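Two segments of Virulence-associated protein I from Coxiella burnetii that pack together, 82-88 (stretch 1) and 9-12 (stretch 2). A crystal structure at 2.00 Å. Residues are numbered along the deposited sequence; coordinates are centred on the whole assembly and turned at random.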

# COMPACT_ATOMS: atom_id res chain seq x y z
N ILE A 82 8.90 14.50 7.90
CA ILE A 82 9.74 14.03 6.81
C ILE A 82 10.95 14.93 6.60
O ILE A 82 12.08 14.45 6.49
CB ILE A 82 8.95 13.92 5.49
CG1 ILE A 82 7.91 12.80 5.58
CG2 ILE A 82 9.89 13.68 4.32
CD1 ILE A 82 6.96 12.74 4.41
N LYS A 83 10.72 16.24 6.57
CA LYS A 83 11.80 17.19 6.36
C LYS A 83 12.79 17.19 7.52
O LYS A 83 14.00 17.32 7.31
CB LYS A 83 11.26 18.60 6.11
CG LYS A 83 10.64 18.78 4.73
CD LYS A 83 10.31 20.24 4.45
CE LYS A 83 9.81 20.43 3.03
NZ LYS A 83 8.56 19.66 2.77
N MSE A 84 12.28 17.02 8.74
CA MSE A 84 13.14 16.93 9.91
C MSE A 84 13.96 15.64 9.87
O MSE A 84 15.14 15.63 10.22
CB MSE A 84 12.31 16.98 11.20
CG MSE A 84 11.67 18.33 11.47
SE MSE A 84 12.97 19.75 11.80
CE MSE A 84 13.83 19.01 13.39
N ALA A 85 13.33 14.56 9.43
CA ALA A 85 14.00 13.27 9.32
C ALA A 85 15.09 13.30 8.24
O ALA A 85 16.14 12.68 8.40
CB ALA A 85 12.99 12.17 9.02
N LEU A 86 14.82 14.03 7.16
CA LEU A 86 15.79 14.17 6.08
C LEU A 86 17.02 14.95 6.53
O LEU A 86 18.15 14.62 6.16
CB LEU A 86 15.15 14.84 4.87
CG LEU A 86 14.19 13.98 4.04
CD1 LEU A 86 13.44 14.83 3.03
CD2 LEU A 86 14.95 12.86 3.34
N LYS A 87 16.80 15.99 7.33
CA LYS A 87 17.90 16.79 7.86
C LYS A 87 18.75 15.98 8.82
O LYS A 87 19.98 16.09 8.83
CB LYS A 87 17.36 18.04 8.57
CG LYS A 87 16.85 19.13 7.62
CD LYS A 87 16.05 20.19 8.37
CE LYS A 87 16.89 20.90 9.42
NZ LYS A 87 17.95 21.76 8.81
N LYS A 88 18.10 15.15 9.63
CA LYS A 88 18.79 14.37 10.65
C LYS A 88 19.48 13.12 10.11
O LYS A 88 20.56 12.76 10.57
CB LYS A 88 17.81 13.99 11.77
CG LYS A 88 18.42 13.13 12.86
CD LYS A 88 17.39 12.79 13.93
CE LYS A 88 17.95 11.84 14.97
NZ LYS A 88 16.95 11.49 16.02
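Stretch 2 (9-12) MRPI

Stretch 2 is an extended, non-helical segment laid across one face of a helix, running crosswise to it rather than along it, and the helix offers it a shallow seat built from Lys83, Met84 and Lys87. Three backbone hydrogen bonds mark the regular i to i+4 pattern of that helix: Leu86 N to Ile82 O at 2.9 Å, Lys87 N to Lys83 O at 3.1 Å, and Lys88 N to Met84 O at 3.1 Å. Because Lys83 and Lys87 stand one turn apart, their CA-to-CB bonds both point toward the segment, while that of Met84 points sideways. Ile82, Ala85, Leu86 and Lys88 make no contact with it.

The walk begins at Met9, a selenomethionine that is poorly ordered. Its CA-to-CB bond points sideways and the end of its side chain leads away, so it meets the helix through its backbone: Met9 O lies 3.3 Å from Lys83 CD. This is a carbon resting against a carbonyl oxygen, and no hydrogen bond crosses between the two stretches anywhere.

Arg10 follows with phi/psi of -59/157, in the polyproline II region, and its CA-to-CB bond points away from the helix. Its guanidinium nitrogens NH1 and NH2 find hydrogen bonds elsewhere in the structure. Here too the backbone makes the approach, with Arg10 O at 3.8 Å from Lys83 CD. The same methylene of the lysine thus lies near two successive carbonyl oxygens.

Pro11 is the centre of the contact. At phi/psi of -64/132 it keeps the chain extended, and its CA comes within 5.5 Å of Lys83 CA, the nearest backbone approach of the pair. Its ring, puckered C-gamma exo, puts CG among three helix side chains: 3.7 Å from Met84 SE, 3.8 Å from Lys87 CD and 3.9 Å from Lys83 CB. The two lysines contribute aliphatic carbon here, and the selenium of Met84 makes an apolar contact with the ring.

Ile12, at -110/106, remains extended but is already leaving: its side chain comes no nearer than 6.3 Å to the helix, and it makes no contact.

Read for its rules, the contact is small, burying 218 Å² over both sides, and economical. One compact proline ring occupies the seat, and the long side chain of Lys83, m at chi1 and t at chi2 and chi3, runs beside the backbone that leads into it. With no hydrogen bond or salt bridge joining the stretches, the fit rests on van der Waals packing.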

# COMPACT_ATOMS: atom_id res chain seq x y z
N MSE A 9 12.59 23.42 0.74
CA MSE A 9 12.18 24.41 1.72
C MSE A 9 12.33 23.91 3.15
O MSE A 9 12.31 22.70 3.41
CB MSE A 9 10.73 24.86 1.47
CG MSE A 9 10.09 25.60 2.63
SE MSE A 9 8.81 26.97 2.08
CE MSE A 9 10.04 28.13 1.11
N ARG A 10 12.49 24.84 4.08
CA ARG A 10 12.60 24.52 5.50
C ARG A 10 11.37 23.77 6.01
O ARG A 10 10.29 23.87 5.42
CB ARG A 10 12.78 25.80 6.32
CG ARG A 10 11.58 26.74 6.26
CD ARG A 10 11.76 27.93 7.18
NE ARG A 10 10.63 28.86 7.10
CZ ARG A 10 9.57 28.84 7.90
NH1 ARG A 10 9.49 27.92 8.86
NH2 ARG A 10 8.60 29.72 7.75
N PRO A 11 11.53 23.02 7.10
CA PRO A 11 10.39 22.37 7.75
C PRO A 11 9.41 23.40 8.30
O PRO A 11 9.83 24.35 8.96
CB PRO A 11 11.04 21.60 8.91
CG PRO A 11 12.46 21.41 8.50
CD PRO A 11 12.81 22.64 7.72
N ILE A 12 8.13 23.22 8.02
CA ILE A 12 7.10 24.09 8.57
C ILE A 12 6.29 23.32 9.60
O ILE A 12 5.49 22.45 9.24
CB ILE A 12 6.14 24.58 7.47
CG1 ILE A 12 6.92 25.19 6.30
CG2 ILE A 12 5.15 25.59 8.04
CD1 ILE A 12 7.56 26.51 6.62